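Long-range contacts in uracil-DNA glycosylase (Nitratifractor salsuginis, PDB 5X3G), which belongs to the uracil-DNA glycosylase superfamily of single-domain alpha/beta proteins, built round a four-stranded parallel sheet with helices packed about it: residues Phe119-Leu124 / Thr235-Glu240; Val226-Pro231 / Asn239-Glu244; Leu32-Thr37 / Glu191-Gly196. All coordinates share one frame; numbering follows the deposited sequence.

Interaction 1: residues Phe119-Leu124 / Thr235-Glu240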
# COMPACT_ATOMS: atom_id res chain seq x y z
N PHE A 119 -7.65 -2.85 -10.93
CA PHE A 119 -6.62 -3.79 -10.50
C PHE A 119 -7.21 -5.18 -10.32
O PHE A 119 -6.57 -6.18 -10.67
CB PHE A 119 -5.97 -3.32 -9.19
CG PHE A 119 -4.86 -4.21 -8.72
CD1 PHE A 119 -3.56 -3.98 -9.12
CD2 PHE A 119 -5.10 -5.28 -7.87
CE1 PHE A 119 -2.52 -4.79 -8.69
CE2 PHE A 119 -4.07 -6.10 -7.44
CZ PHE A 119 -2.78 -5.85 -7.85
N ILE A 120 -8.42 -5.27 -9.77
CA ILE A 120 -9.04 -6.57 -9.55
C ILE A 120 -9.44 -7.21 -10.87
O ILE A 120 -9.25 -8.42 -11.07
CB ILE A 120 -10.24 -6.43 -8.59
CG1 ILE A 120 -9.77 -6.10 -7.17
CG2 ILE A 120 -11.09 -7.69 -8.61
CD1 ILE A 120 -10.89 -5.72 -6.24
N LYS A 121 -9.99 -6.42 -11.79
CA LYS A 121 -10.24 -6.95 -13.13
C LYS A 121 -8.94 -7.43 -13.79
O LYS A 121 -8.92 -8.48 -14.43
CB LYS A 121 -10.92 -5.90 -14.00
CG LYS A 121 -12.36 -5.60 -13.63
CD LYS A 121 -12.95 -4.56 -14.56
CE LYS A 121 -14.35 -4.16 -14.13
NZ LYS A 121 -14.93 -3.16 -15.07
N MSE A 122 -7.87 -6.65 -13.65
CA MSE A 122 -6.55 -7.00 -14.17
C MSE A 122 -6.10 -8.36 -13.62
O MSE A 122 -5.62 -9.20 -14.37
CB MSE A 122 -5.51 -5.91 -13.82
CG MSE A 122 -4.07 -6.16 -14.31
SE MSE A 122 -3.06 -7.51 -13.29
CE MSE A 122 -2.95 -6.60 -11.57
N ALA A 123 -6.26 -8.55 -12.31
CA ALA A 123 -5.85 -9.81 -11.70
C ALA A 123 -6.71 -10.96 -12.19
O ALA A 123 -6.21 -12.07 -12.41
CB ALA A 123 -5.90 -9.70 -10.18
N LEU A 124 -8.01 -10.72 -12.37
CA LEU A 124 -8.88 -11.76 -12.93
C LEU A 124 -8.46 -12.13 -14.35
O LEU A 124 -8.60 -13.30 -14.74
CB LEU A 124 -10.33 -11.29 -12.91
CG LEU A 124 -11.02 -11.23 -11.55
CD1 LEU A 124 -12.40 -10.62 -11.68
CD2 LEU A 124 -11.09 -12.63 -10.92
N THR A 235 -7.18 1.13 -19.10
CA THR A 235 -6.23 0.37 -19.91
C THR A 235 -5.35 -0.54 -19.05
O THR A 235 -4.87 -1.57 -19.53
CB THR A 235 -5.37 1.32 -20.74
OG1 THR A 235 -4.94 2.41 -19.92
CG2 THR A 235 -6.15 1.86 -21.93
N PHE A 236 -5.14 -0.17 -17.78
CA PHE A 236 -4.40 -1.02 -16.85
C PHE A 236 -4.90 -2.46 -16.85
O PHE A 236 -4.13 -3.39 -16.62
CB PHE A 236 -4.47 -0.45 -15.43
CG PHE A 236 -3.67 -1.23 -14.41
CD1 PHE A 236 -2.33 -0.96 -14.22
CD2 PHE A 236 -4.27 -2.20 -13.63
CE1 PHE A 236 -1.59 -1.66 -13.29
CE2 PHE A 236 -3.54 -2.91 -12.70
CZ PHE A 236 -2.20 -2.64 -12.52
N ILE A 237 -6.20 -2.65 -17.12
CA ILE A 237 -6.77 -4.00 -17.07
C ILE A 237 -6.09 -4.92 -18.07
O ILE A 237 -5.89 -6.11 -17.81
CB ILE A 237 -8.29 -3.94 -17.28
CG1 ILE A 237 -8.96 -3.09 -16.21
CG2 ILE A 237 -8.89 -5.34 -17.27
CD1 ILE A 237 -10.42 -2.81 -16.46
N VAL A 238 -5.69 -4.39 -19.23
CA VAL A 238 -5.04 -5.22 -20.24
C VAL A 238 -3.58 -4.81 -20.41
O VAL A 238 -3.00 -4.98 -21.48
CB VAL A 238 -5.80 -5.16 -21.58
CG1 VAL A 238 -7.16 -5.82 -21.44
CG2 VAL A 238 -5.94 -3.72 -22.04
N ASN A 239 -2.99 -4.28 -19.34
CA ASN A 239 -1.57 -3.93 -19.34
C ASN A 239 -0.76 -5.19 -19.06
O ASN A 239 -0.76 -5.70 -17.93
CB ASN A 239 -1.29 -2.85 -18.30
CG ASN A 239 0.10 -2.26 -18.44
OD1 ASN A 239 1.10 -2.94 -18.24
ND2 ASN A 239 0.17 -0.98 -18.79
N GLU A 240 -0.06 -5.69 -20.08
CA GLU A 240 0.60 -6.99 -19.95
C GLU A 240 1.80 -6.93 -19.01
O GLU A 240 2.17 -7.96 -18.42
CB GLU A 240 1.00 -7.50 -21.33
CG GLU A 240 -0.20 -7.79 -22.22
CD GLU A 240 0.17 -8.06 -23.66
OE1 GLU A 240 1.36 -7.94 -24.02
OE2 GLU A 240 -0.75 -8.40 -24.44
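Phe-236 and Ile-237, on the 3-10 turn that leads out of the last strand region toward helix 240-246, pack against Phe-119, Lys-121 and Met-122 of helix 114-126. The backbones come close here, with the CA atoms of Met-122 and Ile-237 4.2 Å apart. Met-122, a selenomethionine in this model, does much of the work. Its CG is anti to the backbone N (chi1 180°), where it meets both the backbone and the ring of Phe-236: CG lies 3.6 Å from the carbonyl O of Phe-236 and 3.7 Å from CE2. Two further bends in the chain carry the terminal CE back to its own helix, over one face of the Phe-119 ring and offset toward the rim; the same methyl also touches CE2 and CZ of Phe-236. The two phenylalanine side chains lie side by side and point the same way, and Phe-119 CD1 approaches Phe-236 CE2 at 3.7 Å. This aromatic group belongs to the layer of the alpha/beta fold where helix 114-126 meets the C-terminal part of the chain. Phe-119 extends it through edge-to-face pairs with Phe-92 and Phe-246, and Met-122 also rests on Ala-242 and Trp-243. Toward the outside, the aliphatic part of Lys-121 takes over. Ile-237 reaches it with two branches, CD1 at 3.6 Å from Lys-121 CD and CG2 at 3.9 Å from Lys-121 CB, while the extended lysine carries its ammonium group away from the turn. The turn supplies its own polar bonds: Val-238 N donates to Thr-235 O at 3.0 Å, and Asn-239 N donates to Phe-236 O. The carbonyl of Ile-237 accepts from the indole NE1 of Trp-243.

Interaction 2: residues Val226-Pro231 / Asn239-Glu244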
# COMPACT_ATOMS: atom_id res chain seq x y z
N VAL A 226 10.31 -1.21 -10.99
CA VAL A 226 9.36 -1.59 -12.03
C VAL A 226 8.32 -0.48 -12.09
O VAL A 226 7.59 -0.26 -11.12
CB VAL A 226 8.70 -2.95 -11.75
CG1 VAL A 226 7.74 -3.31 -12.87
CG2 VAL A 226 9.76 -4.03 -11.59
N ALA A 227 8.26 0.22 -13.22
CA ALA A 227 7.36 1.34 -13.40
C ALA A 227 6.17 0.92 -14.26
O ALA A 227 6.36 0.33 -15.33
CB ALA A 227 8.08 2.53 -14.04
N LEU A 228 4.96 1.22 -13.79
CA LEU A 228 3.74 0.78 -14.45
C LEU A 228 2.78 1.94 -14.65
O LEU A 228 2.84 2.96 -13.95
CB LEU A 228 3.02 -0.31 -13.65
CG LEU A 228 3.64 -1.69 -13.50
CD1 LEU A 228 3.37 -2.21 -12.11
CD2 LEU A 228 3.07 -2.64 -14.54
N GLU A 229 1.89 1.76 -15.62
CA GLU A 229 0.70 2.60 -15.72
C GLU A 229 -0.10 2.52 -14.43
O GLU A 229 -0.21 1.45 -13.81
CB GLU A 229 -0.13 2.13 -16.92
CG GLU A 229 -1.51 2.73 -17.03
CD GLU A 229 -2.27 2.17 -18.22
OE1 GLU A 229 -1.98 1.03 -18.63
OE2 GLU A 229 -3.15 2.88 -18.75
N HIS A 230 -0.66 3.65 -14.01
CA HIS A 230 -1.43 3.66 -12.78
C HIS A 230 -2.75 2.92 -12.98
O HIS A 230 -3.42 3.10 -14.00
CB HIS A 230 -1.70 5.10 -12.33
CG HIS A 230 -2.16 5.21 -10.90
ND1 HIS A 230 -3.45 4.92 -10.51
CD2 HIS A 230 -1.49 5.55 -9.78
CE1 HIS A 230 -3.56 5.09 -9.21
NE2 HIS A 230 -2.39 5.48 -8.74
N PRO A 231 -3.16 2.08 -12.01
CA PRO A 231 -4.39 1.30 -12.19
C PRO A 231 -5.66 2.13 -12.28
O PRO A 231 -6.72 1.58 -12.61
CB PRO A 231 -4.41 0.39 -10.95
CG PRO A 231 -3.56 1.11 -9.94
CD PRO A 231 -2.49 1.79 -10.74
N ASN A 239 -2.99 -4.28 -19.34
CA ASN A 239 -1.57 -3.93 -19.34
C ASN A 239 -0.76 -5.19 -19.06
O ASN A 239 -0.76 -5.70 -17.93
CB ASN A 239 -1.29 -2.85 -18.30
CG ASN A 239 0.10 -2.26 -18.44
OD1 ASN A 239 1.10 -2.94 -18.24
ND2 ASN A 239 0.17 -0.98 -18.79
N GLU A 240 -0.06 -5.69 -20.08
CA GLU A 240 0.60 -6.99 -19.95
C GLU A 240 1.80 -6.93 -19.01
O GLU A 240 2.17 -7.96 -18.42
CB GLU A 240 1.00 -7.50 -21.33
CG GLU A 240 -0.20 -7.79 -22.22
CD GLU A 240 0.17 -8.06 -23.66
OE1 GLU A 240 1.36 -7.94 -24.02
OE2 GLU A 240 -0.75 -8.40 -24.44
N LYS A 241 2.42 -5.76 -18.84
CA LYS A 241 3.46 -5.63 -17.83
C LYS A 241 2.89 -5.86 -16.44
O LYS A 241 3.53 -6.48 -15.58
CB LYS A 241 4.13 -4.26 -17.93
CG LYS A 241 5.38 -4.11 -17.08
CD LYS A 241 6.07 -2.77 -17.31
CE LYS A 241 7.48 -2.78 -16.72
NZ LYS A 241 8.16 -1.47 -16.89
N ALA A 242 1.65 -5.40 -16.21
CA ALA A 242 0.96 -5.70 -14.97
C ALA A 242 0.66 -7.19 -14.85
O ALA A 242 0.84 -7.78 -13.77
CB ALA A 242 -0.34 -4.89 -14.88
N TRP A 243 0.21 -7.83 -15.94
CA TRP A 243 -0.02 -9.27 -15.91
C TRP A 243 1.24 -10.02 -15.49
O TRP A 243 1.16 -10.98 -14.72
CB TRP A 243 -0.45 -9.79 -17.28
CG TRP A 243 -1.67 -9.18 -17.88
CD1 TRP A 243 -2.52 -8.26 -17.32
CD2 TRP A 243 -2.19 -9.46 -19.18
NE1 TRP A 243 -3.53 -7.95 -18.20
CE2 TRP A 243 -3.35 -8.68 -19.35
CE3 TRP A 243 -1.78 -10.30 -20.22
CZ2 TRP A 243 -4.10 -8.71 -20.52
CZ3 TRP A 243 -2.53 -10.33 -21.38
CH2 TRP A 243 -3.68 -9.54 -21.52
N GLU A 244 2.40 -9.61 -16.00
CA GLU A 244 3.62 -10.33 -15.68
C GLU A 244 4.12 -10.03 -14.28
O GLU A 244 4.68 -10.91 -13.62
CB GLU A 244 4.70 -10.03 -16.71
CG GLU A 244 5.98 -10.84 -16.49
CD GLU A 244 6.96 -10.74 -17.63
OE1 GLU A 244 6.64 -10.06 -18.64
OE2 GLU A 244 8.05 -11.34 -17.53
O HOH W 1 9.90 0.06 -15.29
O HOH W 2 2.52 0.55 -17.91
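Leu-228 and Ala-242 have the nearest CA atoms where strand 226-228 and helix 240-244 run partly antiparallel, 136° between their directions, with the axes 9.4 Å apart at closest approach. Leu-228 reaches the helix with one methyl: CD2 lies 3.5 Å from Ala-242 N and also touches Lys-241 CG and Ala-242 CB. Lys-241 reaches across to the strand, its CG anti to the backbone N (chi1 -170°) and the rest of the chain extended. On the way its CE passes Val-226 CG1, the two side chains sliding past each other in opposite directions. At the end NZ donates to Ala-227 O at 3.0 Å, within the carbonyl plane. A water accepts from both Lys-241 NZ and Ala-227 N, at 2.6 Å from the latter, so both backbone polar atoms of Ala-227 are satisfied. At the start of the helix Asn-239 is the N-cap. Its OD1 accepts from Ala-242 N at 3.2 Å, the donor tilted somewhat from the carbonyl plane. Its ND2 donates to Glu-229 OE1 at 2.9 Å, on the anti side of a carboxylate whose plane is turned 60° from the amide. ND2 also donates to a second water, which accepts from Glu-229 N as well. Glu-229, just past the strand, and this water thus grip ND2, which would help fix the rotation of the capping amide. Beyond comes His-230-Pro-231, a His-Pro pair after the last strand, as in the second signature motif of this superfamily. The backbones of Val-226 and Leu-228 bond to strand 203-207 and, at Gly-208, just past it; 225-228 is an outermost strand of the parallel sheet. Leu-228 also touches Leu-245 and Phe-246 of helix 240-246, and Trp-243 of that helix packs on Val-125 of helix 114-126.

Interaction 3: residues Leu32-Thr37 / Glu191-Gly196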
# COMPACT_ATOMS: atom_id res chain seq x y z
N LEU A 32 12.92 2.87 13.47
CA LEU A 32 13.21 3.93 14.44
C LEU A 32 14.09 5.03 13.85
O LEU A 32 13.76 6.21 14.02
CB LEU A 32 13.83 3.32 15.70
CG LEU A 32 12.93 3.29 16.94
CD1 LEU A 32 11.60 2.64 16.62
CD2 LEU A 32 13.62 2.55 18.08
N PRO A 33 15.20 4.73 13.15
CA PRO A 33 15.93 5.82 12.47
C PRO A 33 15.05 6.61 11.52
O PRO A 33 15.01 7.85 11.60
CB PRO A 33 17.05 5.07 11.73
CG PRO A 33 17.30 3.89 12.57
CD PRO A 33 15.95 3.46 13.07
N ALA A 34 14.32 5.93 10.63
CA ALA A 34 13.44 6.61 9.69
C ALA A 34 12.50 7.57 10.41
O ALA A 34 12.48 8.77 10.11
CB ALA A 34 12.64 5.57 8.89
N LEU A 35 11.75 7.07 11.39
CA LEU A 35 10.83 7.91 12.13
C LEU A 35 11.54 9.06 12.83
O LEU A 35 10.97 10.14 12.99
CB LEU A 35 10.06 7.08 13.15
CG LEU A 35 8.98 6.17 12.58
CD1 LEU A 35 8.44 5.22 13.64
CD2 LEU A 35 7.86 7.01 11.97
N MSE A 36 12.79 8.86 13.24
CA MSE A 36 13.51 9.90 13.96
C MSE A 36 13.94 11.04 13.04
O MSE A 36 14.51 12.03 13.51
CB MSE A 36 14.72 9.32 14.69
CG MSE A 36 14.36 8.57 15.97
SE MSE A 36 15.90 7.99 17.00
CE MSE A 36 16.46 6.45 15.94
N THR A 37 13.67 10.91 11.74
CA THR A 37 13.93 12.01 10.82
C THR A 37 12.80 13.03 10.82
O THR A 37 12.99 14.15 10.31
CB THR A 37 14.17 11.48 9.41
OG1 THR A 37 12.96 10.91 8.90
CG2 THR A 37 15.27 10.42 9.41
N GLU A 191 13.29 8.18 2.60
CA GLU A 191 14.69 8.02 2.20
C GLU A 191 15.46 7.15 3.18
O GLU A 191 16.24 6.28 2.78
CB GLU A 191 15.35 9.39 2.06
N LYS A 192 15.26 7.37 4.49
CA LYS A 192 15.95 6.55 5.48
C LYS A 192 15.46 5.11 5.44
O LYS A 192 16.26 4.17 5.58
CB LYS A 192 15.76 7.15 6.87
CG LYS A 192 16.64 6.49 7.92
CD LYS A 192 18.10 6.70 7.58
CE LYS A 192 19.00 5.99 8.57
NZ LYS A 192 20.44 6.28 8.31
N LEU A 193 14.16 4.91 5.24
CA LEU A 193 13.62 3.55 5.19
C LEU A 193 14.17 2.78 4.00
O LEU A 193 14.50 1.59 4.12
CB LEU A 193 12.09 3.59 5.15
CG LEU A 193 11.36 2.30 5.49
CD1 LEU A 193 11.36 2.08 6.99
CD2 LEU A 193 9.94 2.32 4.96
N LEU A 194 14.29 3.43 2.84
CA LEU A 194 14.85 2.77 1.67
C LEU A 194 16.35 2.54 1.84
O LEU A 194 16.88 1.52 1.38
CB LEU A 194 14.57 3.59 0.41
CG LEU A 194 13.09 3.68 0.02
CD1 LEU A 194 12.94 4.39 -1.31
CD2 LEU A 194 12.48 2.29 -0.03
N GLU A 195 17.05 3.49 2.47
CA GLU A 195 18.43 3.24 2.89
C GLU A 195 18.53 1.95 3.69
O GLU A 195 19.42 1.12 3.45
CB GLU A 195 18.95 4.43 3.70
CG GLU A 195 20.19 4.14 4.52
CD GLU A 195 20.86 5.40 5.03
OE1 GLU A 195 20.39 6.51 4.68
OE2 GLU A 195 21.84 5.29 5.80
N GLY A 196 17.61 1.75 4.63
CA GLY A 196 17.62 0.55 5.46
C GLY A 196 17.35 -0.74 4.70
O GLY A 196 17.76 -1.81 5.16
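Ala-34 and Lys-192 bring two helices, 28-35 and 179-196, into close packing in the helical layer of the alpha/beta fold. Their CA atoms are 4.9 Å apart, a spacing that the small alanine permits. The tight part is centred on Ala-34. Lys-192 presents CB and CG rather than its charge: CG lies 3.6 Å from Ala-34 N, and the two CB atoms are 4.0 Å apart. On the buried side, Ala-34 CB also meets Leu-193, whose CD1 is 4.2 Å away; Leu-193 continues inward onto Ile-30 and Leu-31 of helix 28-35, and Phe-189, one turn earlier on helix 179-196, touches Ala-34 and Leu-35.

Toward solvent the contact thins out. Lys-192 turns at chi2 (62°), which swings CD aside, and the extended remainder of the chain lets CE pass Pro-33 CB at 3.8 Å. Its NZ then leads away from helix 28-35 to Glu-195 OE2 on its own helix, a salt bridge whose hydrogen bond is weak. Pro-33, which has no N-H to offer, stands where helix 28-35 is kinked. At the other margin Thr-37, past the end of that helix, brings only its methyl CG2 toward Lys-192 CB. Its hydroxyl is turned back on its own segment: both Thr-37 N, at 2.9 Å, and OG1 donate to the carbonyl O of Ala-34, OG1 arriving at a C=O...O angle of 161° and at 2.5 Å, a distance short for such a bond and so to be taken with caution.

Interactions 1 and 2 adjoin, their centres 8 Å apart, and share Asn-239 and Glu-240; together they place the last turn and helix 240-246 against helix 114-126 on one side and the outermost strand on the other. Interaction 1 is a buried, apolar contact of rings and a selenomethionine. Interaction 2 is only partly buried, with hydrogen bonds and two bridging waters at the sheet edge. Interaction 3 lies across the chain's centre, about 33 Å from interaction 1 between centres, and joins different helices. It too is apolar between its segments, but rests on a small alanine and a lysine stem, while the hydroxyl of Thr-37 and the ammonium of Lys-192 bond within their own segments.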